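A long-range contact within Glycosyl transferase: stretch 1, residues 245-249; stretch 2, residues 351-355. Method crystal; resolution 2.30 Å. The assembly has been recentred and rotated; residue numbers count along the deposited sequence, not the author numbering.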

ATOM      1  N   ALA A 245     -20.302  15.125   9.688  1.00 26.73           N
ATOM      2  CA  ALA A 245     -19.078  15.261  10.459  1.00 22.12           C
ATOM      3  C   ALA A 245     -18.576  16.694  10.345  1.00 24.46           C
ATOM      4  O   ALA A 245     -18.589  17.280   9.256  1.00 26.28           O
ATOM      5  CB  ALA A 245     -18.003  14.291   9.960  1.00 18.16           C
ATOM      6  N   LEU A 246     -18.135  17.255  11.468  1.00 23.05           N
ATOM      7  CA  LEU A 246     -17.636  18.623  11.498  1.00 23.28           C
ATOM      8  C   LEU A 246     -16.167  18.651  11.090  1.00 24.64           C
ATOM      9  O   LEU A 246     -15.353  17.884  11.614  1.00 27.98           O
ATOM     10  CB  LEU A 246     -17.812  19.230  12.889  1.00 25.14           C
ATOM     11  CG  LEU A 246     -17.409  20.694  13.067  1.00 22.49           C
ATOM     12  CD1 LEU A 246     -18.341  21.613  12.295  1.00 20.89           C
ATOM     13  CD2 LEU A 246     -17.388  21.056  14.545  1.00 22.73           C
ATOM     14  N   ILE A 247     -15.836  19.546  10.164  1.00 25.64           N
ATOM     15  CA  ILE A 247     -14.479  19.712   9.658  1.00 23.65           C
ATOM     16  C   ILE A 247     -14.073  21.166   9.852  1.00 22.08           C
ATOM     17  O   ILE A 247     -14.884  22.074   9.638  1.00 23.21           O
ATOM     18  CB  ILE A 247     -14.386  19.294   8.173  1.00 28.53           C
ATOM     19  CG1 ILE A 247     -14.478  17.768   8.053  1.00 29.61           C
ATOM     20  CG2 ILE A 247     -13.117  19.831   7.517  1.00 30.33           C
ATOM     21  CD1 ILE A 247     -14.524  17.258   6.632  1.00 35.25           C
ATOM     22  N   HIS A 248     -12.828  21.383  10.276  1.00 23.68           N
ATOM     23  CA  HIS A 248     -12.285  22.714  10.526  1.00 27.93           C
ATOM     24  C   HIS A 248     -11.093  22.937   9.610  1.00 32.70           C
ATOM     25  O   HIS A 248     -10.149  22.139   9.602  1.00 26.82           O
ATOM     26  CB  HIS A 248     -11.858  22.881  11.987  1.00 30.99           C
ATOM     27  CG  HIS A 248     -11.477  24.282  12.358  1.00 42.79           C
ATOM     28  ND1 HIS A 248     -12.177  25.386  11.923  1.00 46.22           N
ATOM     29  CD2 HIS A 248     -10.483  24.756  13.149  1.00 49.45           C
ATOM     30  CE1 HIS A 248     -11.625  26.480  12.420  1.00 48.81           C
ATOM     31  NE2 HIS A 248     -10.596  26.125  13.167  1.00 49.73           N
ATOM     32  N   LEU A 249     -11.120  24.033   8.864  1.00 36.78           N
ATOM     33  CA  LEU A 249     -10.152  24.214   7.792  1.00 38.64           C
ATOM     34  C   LEU A 249      -9.932  25.704   7.578  1.00 41.81           C
ATOM     35  O   LEU A 249     -10.850  26.404   7.143  1.00 41.05           O
ATOM     36  CB  LEU A 249     -10.651  23.540   6.523  1.00 40.50           C
ATOM     37  CG  LEU A 249      -9.761  23.580   5.302  1.00 48.72           C
ATOM     38  CD1 LEU A 249      -8.439  22.906   5.586  1.00 54.16           C
ATOM     39  CD2 LEU A 249     -10.486  22.863   4.220  1.00 46.83           C
TER
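Stretch 2 (351-355) MTYSL

Residues 351-355 come back to the strand 245-249 from more than a hundred positions further along the chain. Thr352, Tyr353 and Ser354 are extended and form a short strand of their own, with Met351 leading into it in a similarly open conformation (phi/psi -129/156). The two strands do not pair as neighbours in a sheet. Their N-to-C directions make an angle of 66°, their axes approach no closer than 7.6 Å, and no clear direct hydrogen bond joins them. The nearest pair of alpha carbons, CA of His248 and CA of Tyr353, is 6.3 Å apart, so the contact is carried largely by side chains and buries a modest 241 Å², both sides summed.

Tyr353 and His248 contribute most of this surface, followed by Leu246. In stretch 1 the alternation of an extended strand sets the pattern: Leu246 and His248 direct their CA-to-CB bonds toward stretch 2, whereas that of the intervening Ile247 points away. The CA-to-CB bond of Tyr353 itself points sideways, but with chi1 at -56° (m) and chi2 at -82° its ring is carried back to stretch 1, and the buried side chain reaches along to Leu246. There the t, p rotamer of Leu246 places CD2 over one face of the ring, 4.3 Å from the centroid of the Tyr353 ring and 22° off the normal, a CH-pi contact; CD2 of Leu246 lies 4.0 Å from CD1 of Tyr353. Further along the strand, CB of His248 packs 3.5 Å from CD1 of Tyr353. The tyrosine ring is thus engaged by both inward-facing residues of the strand, while the backbone carbon C of Ile247 lies near its plane, 4.5 Å from CE1 of Tyr353.

The phenol end meets the backbone of stretch 1. OH of Tyr353 is 3.3 Å from O of Leu246, and a water links the two: it donates to O of Leu246 at 2.5 Å and accepts from OH of Tyr353 at 2.8 Å. The buried hydroxyl and the carbonyl are thereby bridged across the contact.

His248, in a t rotamer, extends its imidazole along the backbone of stretch 2. Its CD2 comes to 3.8 Å from O of Thr352, and its NE2 lies 3.8 Å from N of Ser354 and 4.0 Å from CB of Ser354. These are packing distances, while ND1 of His248 is hydrogen-bonded elsewhere in the structure.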

ATOM      1  N   MET A 351      -8.669  15.960  16.963  1.00 35.40           N
ATOM      2  CA  MET A 351      -8.938  17.182  16.221  1.00 36.40           C
ATOM      3  C   MET A 351      -9.126  18.352  17.181  1.00 33.24           C
ATOM      4  O   MET A 351      -9.482  18.180  18.349  1.00 29.70           O
ATOM      5  CB  MET A 351     -10.177  17.028  15.327  1.00 37.87           C
ATOM      6  CG  MET A 351     -10.279  15.677  14.621  1.00 40.29           C
ATOM      7  SD  MET A 351      -8.956  15.361  13.429  1.00 44.69           S
ATOM      8  CE  MET A 351      -9.331  16.566  12.158  1.00 38.45           C
ATOM      9  N   THR A 352      -8.877  19.554  16.670  1.00 31.87           N
ATOM     10  CA  THR A 352      -9.063  20.778  17.432  1.00 35.71           C
ATOM     11  C   THR A 352      -9.958  21.725  16.649  1.00 35.54           C
ATOM     12  O   THR A 352      -9.891  21.792  15.418  1.00 36.91           O
ATOM     13  CB  THR A 352      -7.720  21.455  17.756  1.00 41.00           C
ATOM     14  OG1 THR A 352      -7.952  22.663  18.494  1.00 43.91           O
ATOM     15  CG2 THR A 352      -6.953  21.778  16.479  1.00 40.88           C
ATOM     16  N   TYR A 353     -10.815  22.441  17.367  1.00 33.03           N
ATOM     17  CA  TYR A 353     -11.759  23.370  16.759  1.00 33.41           C
ATOM     18  C   TYR A 353     -11.652  24.685  17.511  1.00 38.96           C
ATOM     19  O   TYR A 353     -12.061  24.777  18.673  1.00 38.51           O
ATOM     20  CB  TYR A 353     -13.184  22.811  16.790  1.00 28.71           C
ATOM     21  CG  TYR A 353     -13.263  21.456  16.132  1.00 29.92           C
ATOM     22  CD1 TYR A 353     -13.369  21.340  14.750  1.00 33.46           C
ATOM     23  CD2 TYR A 353     -13.185  20.293  16.883  1.00 26.09           C
ATOM     24  CE1 TYR A 353     -13.414  20.101  14.137  1.00 32.72           C
ATOM     25  CE2 TYR A 353     -13.233  19.050  16.282  1.00 30.61           C
ATOM     26  CZ  TYR A 353     -13.347  18.959  14.908  1.00 32.31           C
ATOM     27  OH  TYR A 353     -13.393  17.723  14.307  1.00 28.08           O
ATOM     28  N   SER A 354     -11.072  25.687  16.861  1.00 40.16           N
ATOM     29  CA  SER A 354     -10.999  27.014  17.442  1.00 41.98           C
ATOM     30  C   SER A 354     -12.362  27.683  17.339  1.00 40.84           C
ATOM     31  O   SER A 354     -12.926  27.794  16.247  1.00 42.18           O
ATOM     32  CB  SER A 354      -9.940  27.853  16.731  1.00 46.73           C
ATOM     33  OG  SER A 354      -9.909  29.171  17.251  1.00 51.80           O
ATOM     34  N   LEU A 355     -12.897  28.112  18.475  1.00 40.26           N
ATOM     35  CA  LEU A 355     -14.108  28.928  18.478  1.00 43.15           C
ATOM     36  C   LEU A 355     -13.733  30.413  18.331  1.00 49.87           C
ATOM     37  O   LEU A 355     -14.494  31.297  18.716  1.00 53.69           O
ATOM     38  CB  LEU A 355     -14.923  28.686  19.752  1.00 41.91           C
ATOM     39  CG  LEU A 355     -15.102  27.214  20.137  1.00 39.10           C
ATOM     40  CD1 LEU A 355     -15.939  27.059  21.400  1.00 36.94           C
ATOM     41  CD2 LEU A 355     -15.708  26.417  18.993  1.00 36.33           C
TER
HETATM   42  O   HOH W   1     -12.947  17.127  11.589  1.00 28.03           O